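Local coordinates for TetR family transcriptional regulator (Clostridium perfringens, PDB 6AZH), which probably regulates transcription as a DNA-binding homodimer of the TetR family, perhaps acting on genes of fatty acid metabolism, at residues 18-23 with 97-102; 62-67 with 91-96; 85-90 with 180-185; 163-166 with 171-174. One frame throughout, in Å; residues are numbered along the deposited sequence.

Contact 1. Residues 18-23 with 97-102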
loop_
_atom_site.group_PDB
_atom_site.type_symbol
_atom_site.label_atom_id
_atom_site.label_comp_id
_atom_site.label_asym_id
_atom_site.label_seq_id
_atom_site.Cartn_x
_atom_site.Cartn_y
_atom_site.Cartn_z
ATOM N N VAL A 18 1.355 13.601 -13.684
ATOM C CA VAL A 18 2.418 14.339 -13.002
ATOM C C VAL A 18 2.550 13.865 -11.559
ATOM O O VAL A 18 3.644 13.505 -11.101
ATOM C CB VAL A 18 2.158 15.854 -13.073
ATOM C CG1 VAL A 18 3.190 16.589 -12.248
ATOM C CG2 VAL A 18 2.210 16.338 -14.533
ATOM N N PHE A 19 1.435 13.858 -10.823
ATOM C CA PHE A 19 1.456 13.383 -9.440
ATOM C C PHE A 19 1.952 11.935 -9.354
ATOM O O PHE A 19 2.707 11.590 -8.442
ATOM C CB PHE A 19 0.061 13.505 -8.818
ATOM C CG PHE A 19 -0.339 14.910 -8.455
ATOM C CD1 PHE A 19 0.499 15.710 -7.686
ATOM C CD2 PHE A 19 -1.574 15.419 -8.854
ATOM C CE1 PHE A 19 0.120 17.000 -7.332
ATOM C CE2 PHE A 19 -1.968 16.707 -8.507
ATOM C CZ PHE A 19 -1.115 17.506 -7.743
ATOM N N ALA A 20 1.534 11.071 -10.284
ATOM C CA ALA A 20 1.968 9.674 -10.209
ATOM C C ALA A 20 3.451 9.524 -10.522
ATOM O O ALA A 20 4.114 8.641 -9.970
ATOM C CB ALA A 20 1.150 8.797 -11.158
ATOM N N THR A 21 3.986 10.377 -11.388
ATOM C CA THR A 21 5.386 10.279 -11.780
ATOM C C THR A 21 6.306 10.872 -10.716
ATOM O O THR A 21 7.294 10.248 -10.314
ATOM C CB THR A 21 5.577 10.994 -13.123
ATOM O OG1 THR A 21 4.892 10.259 -14.144
ATOM C CG2 THR A 21 7.062 11.112 -13.472
ATOM N N SER A 22 5.988 12.077 -10.248
ATOM C CA SER A 22 6.894 12.869 -9.433
ATOM C C SER A 22 6.512 12.929 -7.967
ATOM O O SER A 22 7.303 13.438 -7.168
ATOM C CB SER A 22 6.965 14.307 -9.977
ATOM O OG SER A 22 7.266 14.290 -11.354
ATOM N N GLY A 23 5.333 12.438 -7.591
ATOM C CA GLY A 23 4.857 12.620 -6.236
ATOM C C GLY A 23 4.362 14.032 -6.001
ATOM O O GLY A 23 4.548 14.920 -6.846
ATOM N N ASN A 97 -6.835 2.261 -14.131
ATOM C CA ASN A 97 -6.549 3.570 -13.552
ATOM C C ASN A 97 -5.294 3.482 -12.694
ATOM O O ASN A 97 -5.267 3.913 -11.541
ATOM C CB ASN A 97 -7.737 4.085 -12.736
ATOM C CG ASN A 97 -9.000 4.269 -13.580
ATOM O OD1 ASN A 97 -9.180 5.300 -14.229
ATOM N ND2 ASN A 97 -9.872 3.249 -13.585
ATOM N N ARG A 98 -4.237 2.900 -13.250
ATOM C CA ARG A 98 -3.068 2.598 -12.429
ATOM C C ARG A 98 -2.366 3.864 -11.970
ATOM O O ARG A 98 -1.930 3.950 -10.814
ATOM C CB ARG A 98 -2.111 1.698 -13.193
ATOM C CG ARG A 98 -2.451 0.215 -13.031
ATOM C CD ARG A 98 -1.683 -0.620 -14.039
ATOM N NE ARG A 98 -2.295 -0.536 -15.360
ATOM C CZ ARG A 98 -1.667 -0.816 -16.501
ATOM N NH1 ARG A 98 -0.395 -1.205 -16.490
ATOM N NH2 ARG A 98 -2.318 -0.708 -17.656
ATOM N N ALA A 99 -2.244 4.858 -12.857
ATOM C CA ALA A 99 -1.594 6.106 -12.467
ATOM C C ALA A 99 -2.335 6.768 -11.311
ATOM O O ALA A 99 -1.719 7.190 -10.319
ATOM C CB ALA A 99 -1.496 7.051 -13.671
ATOM N N PHE A 100 -3.664 6.862 -11.422
ATOM C CA PHE A 100 -4.470 7.452 -10.358
ATOM C C PHE A 100 -4.244 6.740 -9.030
ATOM O O PHE A 100 -4.086 7.386 -7.985
ATOM C CB PHE A 100 -5.958 7.419 -10.743
ATOM C CG PHE A 100 -6.876 7.872 -9.643
ATOM C CD1 PHE A 100 -7.112 9.209 -9.422
ATOM C CD2 PHE A 100 -7.521 6.957 -8.836
ATOM C CE1 PHE A 100 -7.959 9.641 -8.375
ATOM C CE2 PHE A 100 -8.363 7.371 -7.822
ATOM C CZ PHE A 100 -8.583 8.709 -7.584
ATOM N N PHE A 101 -4.231 5.406 -9.044
ATOM C CA PHE A 101 -4.106 4.671 -7.792
ATOM C C PHE A 101 -2.732 4.863 -7.160
ATOM O O PHE A 101 -2.627 4.964 -5.935
ATOM C CB PHE A 101 -4.400 3.190 -8.016
ATOM C CG PHE A 101 -4.847 2.492 -6.779
ATOM C CD1 PHE A 101 -6.164 2.591 -6.363
ATOM C CD2 PHE A 101 -3.950 1.766 -6.017
ATOM C CE1 PHE A 101 -6.586 1.954 -5.221
ATOM C CE2 PHE A 101 -4.366 1.125 -4.867
ATOM C CZ PHE A 101 -5.682 1.230 -4.465
ATOM N N LYS A 102 -1.674 4.947 -7.978
ATOM C CA LYS A 102 -0.339 5.255 -7.461
ATOM C C LYS A 102 -0.293 6.638 -6.824
ATOM O O LYS A 102 0.347 6.833 -5.778
ATOM C CB LYS A 102 0.689 5.186 -8.588
ATOM C CG LYS A 102 0.969 3.789 -9.091
ATOM C CD LYS A 102 1.867 3.862 -10.311
ATOM C CE LYS A 102 1.934 2.533 -11.008
ATOM N NZ LYS A 102 2.439 2.730 -12.387
#
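The helical turn that presses Ala20 against Ala99 is closed at Val18 O, to which Ser22 N bonds at 2.9 Å and Thr21 N more weakly; Ser27 OG, bonded chiefly to Gly23 O, adds a weak bond to Val18 O from the following loop. Ala20 CB points toward the other helix and rests 3.4 Å from Ala99 O, an ordinary van der Waals contact. It comes at the oxygen from the flank, the angle at O between Ala99 C and Ala20 CB being about 112°. The two methyls lie alongside, with Ala20 CB 4.0 Å from Ala99 CB. One turn further on, Lys102 completes the seat: its CB is 4.5 Å from Ala20 CB, and from there the nearly extended chain carries the ammonium group away from Ala20 to pack beside Leu166. Small residues on both sides account for the intimacy of the backbones, since Ala20 CA and Ala99 CA are 5.5 Å apart. The buried area is modest, 105 Å² over both sides. Arg98 reaches elsewhere, to a salt bridge with Glu165. Helix 6-26 belongs to the TetR-family DNA-binding region and helix 98-106 to the C-terminal regulatory part, so the alanine pair is packing between the two. Ala99 also touches Ile16 and Asn17, so the start of helix 98-106 lies against the first helix of the chain, while Phe19 meets Phe54 edge-to-face on helix 50-74, Val18 packs on helix 29-36, and Thr21 reaches Lys111 of the second subunit.

Contact 2. Residues 62-67 with 91-96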
loop_
_atom_site.group_PDB
_atom_site.type_symbol
_atom_site.label_atom_id
_atom_site.label_comp_id
_atom_site.label_asym_id
_atom_site.label_seq_id
_atom_site.Cartn_x
_atom_site.Cartn_y
_atom_site.Cartn_z
ATOM N N LEU A 62 -12.355 9.423 -7.369
ATOM C CA LEU A 62 -12.984 8.411 -6.529
ATOM C C LEU A 62 -14.471 8.252 -6.813
ATOM O O LEU A 62 -15.086 7.319 -6.279
ATOM C CB LEU A 62 -12.788 8.751 -5.050
ATOM C CG LEU A 62 -11.764 8.013 -4.190
ATOM C CD1 LEU A 62 -10.916 6.954 -4.931
ATOM C CD2 LEU A 62 -10.909 9.006 -3.482
ATOM N N GLU A 63 -15.060 9.125 -7.644
ATOM C CA GLU A 63 -16.492 9.031 -7.937
ATOM C C GLU A 63 -16.858 7.670 -8.516
ATOM O O GLU A 63 -17.848 7.054 -8.100
ATOM C CB GLU A 63 -16.907 10.148 -8.902
ATOM C CG GLU A 63 -16.869 11.516 -8.257
ATOM C CD GLU A 63 -17.227 12.644 -9.217
ATOM O OE1 GLU A 63 -17.494 12.357 -10.402
ATOM O OE2 GLU A 63 -17.231 13.822 -8.781
ATOM N N ILE A 64 -16.084 7.191 -9.495
ATOM C CA ILE A 64 -16.410 5.915 -10.123
ATOM C C ILE A 64 -16.240 4.771 -9.126
ATOM O O ILE A 64 -16.949 3.766 -9.210
ATOM C CB ILE A 64 -15.572 5.711 -11.407
ATOM C CG1 ILE A 64 -16.024 4.474 -12.201
ATOM C CG2 ILE A 64 -14.089 5.612 -11.094
ATOM C CD1 ILE A 64 -17.406 4.578 -12.800
ATOM N N TRP A 65 -15.328 4.906 -8.158
ATOM C CA TRP A 65 -15.171 3.864 -7.141
ATOM C C TRP A 65 -16.425 3.757 -6.277
ATOM O O TRP A 65 -16.970 2.662 -6.082
ATOM C CB TRP A 65 -13.930 4.145 -6.287
ATOM C CG TRP A 65 -12.642 3.989 -7.065
ATOM C CD1 TRP A 65 -12.088 4.895 -7.924
ATOM C CD2 TRP A 65 -11.778 2.842 -7.080
ATOM N NE1 TRP A 65 -10.930 4.394 -8.464
ATOM C CE2 TRP A 65 -10.719 3.129 -7.967
ATOM C CE3 TRP A 65 -11.807 1.593 -6.436
ATOM C CZ2 TRP A 65 -9.681 2.225 -8.212
ATOM C CZ3 TRP A 65 -10.776 0.694 -6.682
ATOM C CH2 TRP A 65 -9.733 1.012 -7.564
ATOM N N HIS A 66 -16.912 4.894 -5.769
ATOM C CA HIS A 66 -18.157 4.904 -5.002
ATOM C C HIS A 66 -19.332 4.428 -5.843
ATOM O O HIS A 66 -20.185 3.675 -5.361
ATOM C CB HIS A 66 -18.454 6.310 -4.479
ATOM C CG HIS A 66 -17.563 6.743 -3.368
ATOM N ND1 HIS A 66 -17.541 6.106 -2.149
ATOM C CD2 HIS A 66 -16.671 7.758 -3.284
ATOM C CE1 HIS A 66 -16.661 6.701 -1.364
ATOM N NE2 HIS A 66 -16.126 7.713 -2.026
ATOM N N GLU A 67 -19.393 4.861 -7.102
ATOM C CA GLU A 67 -20.509 4.485 -7.965
ATOM C C GLU A 67 -20.566 2.976 -8.165
ATOM O O GLU A 67 -21.624 2.351 -8.005
ATOM C CB GLU A 67 -20.386 5.196 -9.310
ATOM C CG GLU A 67 -21.430 4.779 -10.343
ATOM C CD GLU A 67 -21.193 5.429 -11.692
ATOM O OE1 GLU A 67 -21.545 4.807 -12.719
ATOM O OE2 GLU A 67 -20.635 6.557 -11.721
ATOM N N PHE A 91 -10.219 -4.844 -9.041
ATOM C CA PHE A 91 -8.999 -5.098 -9.791
ATOM C C PHE A 91 -9.115 -4.593 -11.220
ATOM O O PHE A 91 -8.137 -4.073 -11.775
ATOM C CB PHE A 91 -8.663 -6.586 -9.764
ATOM C CG PHE A 91 -8.086 -7.049 -8.451
ATOM C CD1 PHE A 91 -6.921 -6.485 -7.961
ATOM C CD2 PHE A 91 -8.709 -8.048 -7.716
ATOM C CE1 PHE A 91 -6.382 -6.899 -6.760
ATOM C CE2 PHE A 91 -8.181 -8.477 -6.514
ATOM C CZ PHE A 91 -7.012 -7.902 -6.033
ATOM N N GLU A 92 -10.312 -4.694 -11.819
ATOM C CA GLU A 92 -10.508 -4.104 -13.139
ATOM C C GLU A 92 -10.358 -2.590 -13.074
ATOM O O GLU A 92 -9.663 -1.992 -13.908
ATOM C CB GLU A 92 -11.873 -4.506 -13.719
ATOM C CG GLU A 92 -11.900 -5.946 -14.218
ATOM C CD GLU A 92 -13.272 -6.410 -14.667
ATOM O OE1 GLU A 92 -14.231 -5.619 -14.586
ATOM O OE2 GLU A 92 -13.388 -7.584 -15.091
ATOM N N LEU A 93 -10.951 -1.960 -12.054
ATOM C CA LEU A 93 -10.833 -0.509 -11.905
ATOM C C LEU A 93 -9.392 -0.102 -11.647
ATOM O O LEU A 93 -8.901 0.870 -12.233
ATOM C CB LEU A 93 -11.731 -0.010 -10.773
ATOM C CG LEU A 93 -12.329 1.386 -10.929
ATOM C CD1 LEU A 93 -12.889 1.578 -12.345
ATOM C CD2 LEU A 93 -13.409 1.641 -9.877
ATOM N N LEU A 94 -8.699 -0.842 -10.774
ATOM C CA LEU A 94 -7.281 -0.591 -10.533
ATOM C C LEU A 94 -6.479 -0.678 -11.825
ATOM O O LEU A 94 -5.660 0.193 -12.119
ATOM C CB LEU A 94 -6.745 -1.592 -9.512
ATOM C CG LEU A 94 -5.241 -1.599 -9.321
ATOM C CD1 LEU A 94 -4.818 -0.250 -8.802
ATOM C CD2 LEU A 94 -4.866 -2.702 -8.340
ATOM N N TYR A 95 -6.700 -1.737 -12.606
ATOM C CA TYR A 95 -5.928 -1.936 -13.824
ATOM C C TYR A 95 -6.202 -0.845 -14.849
ATOM O O TYR A 95 -5.306 -0.470 -15.621
ATOM C CB TYR A 95 -6.236 -3.310 -14.422
ATOM C CG TYR A 95 -5.213 -3.732 -15.451
ATOM C CD1 TYR A 95 -3.870 -3.820 -15.114
ATOM C CD2 TYR A 95 -5.585 -4.022 -16.760
ATOM C CE1 TYR A 95 -2.924 -4.196 -16.044
ATOM C CE2 TYR A 95 -4.643 -4.406 -17.701
ATOM C CZ TYR A 95 -3.314 -4.488 -17.332
ATOM O OH TYR A 95 -2.357 -4.863 -18.246
ATOM N N GLU A 96 -7.422 -0.322 -14.872
ATOM C CA GLU A 96 -7.773 0.736 -15.811
ATOM C C GLU A 96 -7.325 2.118 -15.359
ATOM O O GLU A 96 -7.432 3.071 -16.142
ATOM C CB GLU A 96 -9.285 0.743 -16.034
ATOM C CG GLU A 96 -9.770 -0.405 -16.903
ATOM C CD GLU A 96 -9.068 -0.436 -18.251
ATOM O OE1 GLU A 96 -8.524 -1.503 -18.614
ATOM O OE2 GLU A 96 -9.056 0.612 -18.943
#
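Leu93 lays its CD2 methyl over one face of the Trp65 indole, and this CH-pi contact is the main feature of the pairing. The methyl carbon is 3.6 Å from the centroid of the five-membered ring and only 16° off the ring normal, so it sits almost squarely above the pyrrole part. Its nearest ring atom is Trp65 CD2, at 3.5 Å from Leu93 CD2. The rest of the leucine follows the indole outward: Leu93 CG lies 3.8 Å from Trp65 CE2, and Leu93 CB is 3.9 Å from Trp65 CH2. The two side chains thus overlap along their lengths, each reaching towards the other's backbone. Trp65 achieves this with CG beside its backbone N (chi1 -68°), which swings the long ring system across the gap although its CB starts out alongside the partner helix.

Ordinary apolar contacts flank the CH-pi contact. Ile64 CG2 touches Leu93 CD2 at 4.2 Å, and the far corner of the indole, Trp65 CH2, comes within 4.4 Å of Leu94 CB. Leu158 of helix 147-165 and the phenyl rings of Phe100 and Phe101 add further packing round the indole.

The spacing fits a large aromatic spacer: the local helix axes approach to 11.4 Å and run antiparallel at 167°. Such side-by-side packing of long helices is characteristic of the all-helical TetR regulatory core, into which helix 50-74 leads from the DNA-binding region to pack against helix 79-96.

Contact 3. Residues 85-90 with 180-185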
loop_
_atom_site.group_PDB
_atom_site.type_symbol
_atom_site.label_atom_id
_atom_site.label_comp_id
_atom_site.label_asym_id
_atom_site.label_seq_id
_atom_site.Cartn_x
_atom_site.Cartn_y
_atom_site.Cartn_z
ATOM N N LYS A 85 -18.034 -10.231 -6.722
ATOM C CA LYS A 85 -18.134 -9.151 -7.703
ATOM C C LYS A 85 -17.307 -7.939 -7.284
ATOM O O LYS A 85 -16.812 -7.206 -8.146
ATOM C CB LYS A 85 -19.600 -8.763 -7.924
ATOM C CG LYS A 85 -20.379 -9.812 -8.757
ATOM C CD LYS A 85 -21.893 -9.572 -8.826
ATOM C CE LYS A 85 -22.519 -10.474 -9.899
ATOM N NZ LYS A 85 -24.002 -10.336 -9.968
ATOM N N LEU A 86 -17.139 -7.727 -5.976
ATOM C CA LEU A 86 -16.295 -6.638 -5.486
ATOM C C LEU A 86 -14.843 -6.826 -5.918
ATOM O O LEU A 86 -14.204 -5.886 -6.414
ATOM C CB LEU A 86 -16.408 -6.556 -3.959
ATOM C CG LEU A 86 -15.340 -5.684 -3.277
ATOM C CD1 LEU A 86 -15.638 -4.245 -3.564
ATOM C CD2 LEU A 86 -15.326 -5.931 -1.762
ATOM N N PHE A 87 -14.307 -8.045 -5.755
ATOM C CA PHE A 87 -12.912 -8.284 -6.108
ATOM C C PHE A 87 -12.688 -8.055 -7.592
ATOM O O PHE A 87 -11.705 -7.419 -7.992
ATOM C CB PHE A 87 -12.494 -9.707 -5.723
ATOM C CG PHE A 87 -12.701 -10.030 -4.286
ATOM C CD1 PHE A 87 -12.603 -9.049 -3.314
ATOM C CD2 PHE A 87 -13.022 -11.326 -3.898
ATOM C CE1 PHE A 87 -12.813 -9.352 -1.980
ATOM C CE2 PHE A 87 -13.226 -11.637 -2.562
ATOM C CZ PHE A 87 -13.116 -10.652 -1.605
ATOM N N LYS A 88 -13.618 -8.530 -8.422
ATOM C CA LYS A 88 -13.498 -8.352 -9.861
ATOM C C LYS A 88 -13.556 -6.876 -10.233
ATOM O O LYS A 88 -12.706 -6.383 -10.981
ATOM C CB LYS A 88 -14.604 -9.130 -10.571
ATOM C CG LYS A 88 -14.682 -8.872 -12.054
ATOM C CD LYS A 88 -15.887 -9.609 -12.641
ATOM C CE LYS A 88 -15.691 -9.905 -14.113
ATOM N NZ LYS A 88 -15.466 -8.668 -14.904
HETATM N N MSE A 89 -14.545 -6.155 -9.702
HETATM C CA MSE A 89 -14.704 -4.725 -9.976
HETATM C C MSE A 89 -13.444 -3.932 -9.576
HETATM O O MSE A 89 -12.976 -3.087 -10.349
HETATM C CB MSE A 89 -15.940 -4.183 -9.241
HETATM C CG MSE A 89 -16.221 -2.678 -9.416
HETATM SE SE MSE A 89 -15.138 -1.535 -8.212
HETATM C CE MSE A 89 -16.206 -1.701 -6.581
ATOM N N GLN A 90 -12.897 -4.211 -8.386
ATOM C CA GLN A 90 -11.791 -3.394 -7.870
ATOM C C GLN A 90 -10.524 -3.594 -8.683
ATOM O O GLN A 90 -9.809 -2.629 -8.977
ATOM C CB GLN A 90 -11.502 -3.723 -6.401
ATOM C CG GLN A 90 -12.543 -3.249 -5.426
ATOM C CD GLN A 90 -12.075 -3.318 -3.975
ATOM O OE1 GLN A 90 -12.490 -2.510 -3.152
ATOM N NE2 GLN A 90 -11.207 -4.278 -3.666
ATOM N N GLU A 180 -7.087 -15.694 -8.637
ATOM C CA GLU A 180 -6.218 -16.183 -7.568
ATOM C C GLU A 180 -6.542 -15.501 -6.249
ATOM O O GLU A 180 -6.619 -16.157 -5.206
ATOM C CB GLU A 180 -4.736 -15.958 -7.915
ATOM C CG GLU A 180 -4.175 -16.845 -9.014
ATOM C CD GLU A 180 -3.128 -17.843 -8.519
ATOM O OE1 GLU A 180 -2.900 -17.940 -7.292
ATOM O OE2 GLU A 180 -2.528 -18.537 -9.376
ATOM N N ILE A 181 -6.709 -14.175 -6.272
ATOM C CA ILE A 181 -6.940 -13.439 -5.034
ATOM C C ILE A 181 -8.293 -13.797 -4.444
ATOM O O ILE A 181 -8.449 -13.870 -3.216
ATOM C CB ILE A 181 -6.815 -11.924 -5.277
ATOM C CG1 ILE A 181 -5.377 -11.568 -5.679
ATOM C CG2 ILE A 181 -7.239 -11.152 -4.035
ATOM C CD1 ILE A 181 -4.447 -11.351 -4.535
ATOM N N THR A 182 -9.298 -14.003 -5.298
ATOM C CA THR A 182 -10.611 -14.403 -4.804
ATOM C C THR A 182 -10.508 -15.703 -4.016
ATOM O O THR A 182 -11.034 -15.813 -2.904
ATOM C CB THR A 182 -11.603 -14.544 -5.969
ATOM O OG1 THR A 182 -11.755 -13.284 -6.644
ATOM C CG2 THR A 182 -12.976 -15.009 -5.458
ATOM N N ILE A 183 -9.806 -16.690 -4.566
ATOM C CA ILE A 183 -9.651 -17.953 -3.847
ATOM C C ILE A 183 -8.808 -17.758 -2.593
ATOM O O ILE A 183 -9.171 -18.232 -1.512
ATOM C CB ILE A 183 -9.063 -19.029 -4.775
ATOM C CG1 ILE A 183 -10.083 -19.408 -5.852
ATOM C CG2 ILE A 183 -8.703 -20.269 -3.974
ATOM C CD1 ILE A 183 -9.484 -20.172 -7.026
ATOM N N ASN A 184 -7.690 -17.022 -2.697
ATOM C CA ASN A 184 -6.855 -16.814 -1.519
ATOM C C ASN A 184 -7.651 -16.187 -0.381
ATOM O O ASN A 184 -7.554 -16.623 0.771
ATOM C CB ASN A 184 -5.657 -15.933 -1.865
ATOM C CG ASN A 184 -4.669 -16.615 -2.793
ATOM O OD1 ASN A 184 -4.771 -17.816 -3.067
ATOM N ND2 ASN A 184 -3.703 -15.844 -3.289
ATOM N N ILE A 185 -8.467 -15.177 -0.688
ATOM C CA ILE A 185 -9.204 -14.467 0.354
ATOM C C ILE A 185 -10.342 -15.322 0.901
ATOM O O ILE A 185 -10.545 -15.408 2.119
ATOM C CB ILE A 185 -9.737 -13.125 -0.182
ATOM C CG1 ILE A 185 -8.602 -12.136 -0.420
ATOM C CG2 ILE A 185 -10.740 -12.541 0.802
ATOM C CD1 ILE A 185 -9.083 -10.778 -0.903
#
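Phe87 projects from helix 79-96 and is met on two sides by helix 174-187, at its edge by Thr182 and over one face by Ile185. The edge contact involves a polar atom without a bond: Thr182 OG1 lies near the ring plane, 3.6 Å from Phe87 CD2 and 3.8 Å from Phe87 CB. The hydroxyl is engaged within its own helix, where it donates to the carbonyl oxygen of Ile178, one turn back. It can thus lie against the aromatic rim with its hydrogen-bonding need met. The methyl of the same residue adds apolar contact, Thr182 CG2 standing 4.0 Å from Phe87 CD2.

The two helices belong to the regulatory domain, and in TetR proteins the last two helices of the chain commonly build the dimer interface. That holds for this segment as well: Asn184 OD1 bonds to Arg143 NH2 and Glu180 OE1 to Asp146 N, both partners being on the second subunit. The dimer-facing helix is therefore packed through Thr182 and Ile185 onto Phe87 of its own chain.

The rest of the apolar contact comes from both branches of Ile185. CG2 touches the far end of the ring, 3.9 Å from Phe87 CZ, whereas CD1 stands 4.0 Å above the ring plane, displaced towards the rim. A chi1 of -56° sets the Phe87 ring opposite the carbonyl carbon and directs it along helix 174-187 from Thr182 to Ile185, one turn later. Leu154 of helix 147-165 packs on both Phe87 and Ile185.

Contact 4. Residues 163-166 with 171-174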
loop_
_atom_site.group_PDB
_atom_site.type_symbol
_atom_site.label_atom_id
_atom_site.label_comp_id
_atom_site.label_asym_id
_atom_site.label_seq_id
_atom_site.Cartn_x
_atom_site.Cartn_y
_atom_site.Cartn_z
ATOM N N LEU A 163 1.748 -3.150 -6.161
ATOM C CA LEU A 163 3.193 -3.319 -6.081
ATOM C C LEU A 163 3.638 -4.512 -6.919
ATOM O O LEU A 163 4.659 -4.458 -7.612
ATOM C CB LEU A 163 3.609 -3.487 -4.619
ATOM C CG LEU A 163 5.102 -3.640 -4.369
ATOM C CD1 LEU A 163 5.808 -2.325 -4.723
ATOM C CD2 LEU A 163 5.346 -4.018 -2.925
ATOM N N TYR A 164 2.874 -5.596 -6.863
ATOM C CA TYR A 164 3.130 -6.753 -7.709
ATOM C C TYR A 164 3.062 -6.397 -9.190
ATOM O O TYR A 164 3.853 -6.909 -9.989
ATOM C CB TYR A 164 2.115 -7.837 -7.359
ATOM C CG TYR A 164 2.131 -9.073 -8.218
ATOM C CD1 TYR A 164 3.094 -10.054 -8.032
ATOM C CD2 TYR A 164 1.134 -9.297 -9.162
ATOM C CE1 TYR A 164 3.097 -11.215 -8.796
ATOM C CE2 TYR A 164 1.122 -10.464 -9.926
ATOM C CZ TYR A 164 2.111 -11.416 -9.732
ATOM O OH TYR A 164 2.126 -12.583 -10.478
ATOM N N GLU A 165 2.124 -5.520 -9.578
ATOM C CA GLU A 165 1.994 -5.138 -10.983
ATOM C C GLU A 165 3.232 -4.407 -11.479
ATOM O O GLU A 165 3.539 -4.453 -12.675
ATOM C CB GLU A 165 0.753 -4.262 -11.191
ATOM C CG GLU A 165 0.362 -4.012 -12.661
ATOM C CD GLU A 165 1.093 -2.841 -13.298
ATOM O OE1 GLU A 165 1.572 -1.942 -12.573
ATOM O OE2 GLU A 165 1.192 -2.810 -14.541
ATOM N N LEU A 166 3.953 -3.729 -10.584
ATOM C CA LEU A 166 5.169 -3.022 -10.970
ATOM C C LEU A 166 6.371 -3.941 -11.153
ATOM O O LEU A 166 7.442 -3.445 -11.521
ATOM C CB LEU A 166 5.494 -1.935 -9.938
ATOM C CG LEU A 166 4.545 -0.734 -9.960
ATOM C CD1 LEU A 166 4.802 0.220 -8.794
ATOM C CD2 LEU A 166 4.651 0.018 -11.279
ATOM N N GLU A 171 4.769 -10.236 -16.577
ATOM C CA GLU A 171 3.667 -9.451 -17.110
ATOM C C GLU A 171 2.399 -9.728 -16.316
ATOM O O GLU A 171 2.068 -10.886 -16.036
ATOM C CB GLU A 171 3.434 -9.753 -18.590
ATOM C CG GLU A 171 4.407 -9.029 -19.508
ATOM C CD GLU A 171 3.870 -8.896 -20.913
ATOM O OE1 GLU A 171 3.454 -9.925 -21.493
ATOM O OE2 GLU A 171 3.853 -7.761 -21.432
ATOM N N PHE A 172 1.689 -8.653 -15.985
ATOM C CA PHE A 172 0.503 -8.697 -15.138
ATOM C C PHE A 172 -0.730 -9.125 -15.934
ATOM O O PHE A 172 -1.009 -8.573 -17.000
ATOM C CB PHE A 172 0.295 -7.307 -14.541
ATOM C CG PHE A 172 -0.833 -7.214 -13.561
ATOM C CD1 PHE A 172 -0.630 -7.517 -12.227
ATOM C CD2 PHE A 172 -2.085 -6.778 -13.963
ATOM C CE1 PHE A 172 -1.665 -7.407 -11.313
ATOM C CE2 PHE A 172 -3.123 -6.671 -13.057
ATOM C CZ PHE A 172 -2.916 -6.983 -11.732
ATOM N N ASN A 173 -1.479 -10.092 -15.409
ATOM C CA ASN A 173 -2.694 -10.595 -16.052
ATOM C C ASN A 173 -3.846 -10.389 -15.082
ATOM O O ASN A 173 -3.958 -11.118 -14.091
ATOM C CB ASN A 173 -2.550 -12.070 -16.428
ATOM C CG ASN A 173 -3.770 -12.619 -17.172
ATOM O OD1 ASN A 173 -4.911 -12.236 -16.911
ATOM N ND2 ASN A 173 -3.523 -13.533 -18.103
ATOM N N VAL A 174 -4.714 -9.421 -15.382
ATOM C CA VAL A 174 -5.713 -8.996 -14.404
ATOM C C VAL A 174 -6.712 -10.113 -14.114
ATOM O O VAL A 174 -7.162 -10.274 -12.973
ATOM C CB VAL A 174 -6.416 -7.711 -14.879
ATOM C CG1 VAL A 174 -7.275 -7.984 -16.099
ATOM C CG2 VAL A 174 -7.248 -7.121 -13.746
HETATM O O HOH W 1 2.383 -11.550 -13.069
#
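Phe172 CB already meets Glu165 across the turn, 3.8 Å from Glu165 CG, and CG, the next atom, comes closer still, to 3.5 Å from the same methylene. Glu165 CG lies over one face of the Phe172 ring, 23° off the normal through its centroid, a CH-pi contact displaced towards the rim. Further out, Phe172 CD1 is 3.7 Å from Glu165 CB. At the ring edge, Phe172 CE1 has Tyr164 CD2 4.0 Å away, close to the phenyl plane. Phe172 holds CG anti to its backbone N (chi1 -176°), which brings the ring over the end of helix 147-165.

The segments are the two arms of a helical hairpin: helix 147-165 ends, a short loop follows, and Asn173 opens helix 174-187 as N-cap, its OD1 bonded to Lys176 N. A water spans the arms too, 2.8 Å from Tyr164 OH, and donates to Glu171 O at 3.1 Å. Glu165 bends at chi2 (-86°), so that its methylenes lie on the phenyl while the carboxylate turns off to a salt bridge with Arg98. Tyr164 meets His152 of the second subunit edge-to-face.

Helix 79-96 ties contacts 2 and 3 together; their centres are 14 Å apart and Phe91 CE2 packs 3.8 Å from Ile181 CG2. Contact 1, also 14 Å from contact 2, is joined to it by Phe101 CG, 3.4 Å from Leu94 CD1. Contact 4 connects with contact 1 through a salt bridge, Arg98 NH1 to Glu165 OE2 at 3.0 Å, and with contact 2 where Tyr95 CE1 lies 3.4 Å from Phe172 CD2. Contacts 1 and 3 do not touch, their centres being 23 Å apart on opposite sides of the chain's centre. A packed path thus runs from the DNA-binding region to the dimer-facing helices, consistent with the coupling known in TetR regulators.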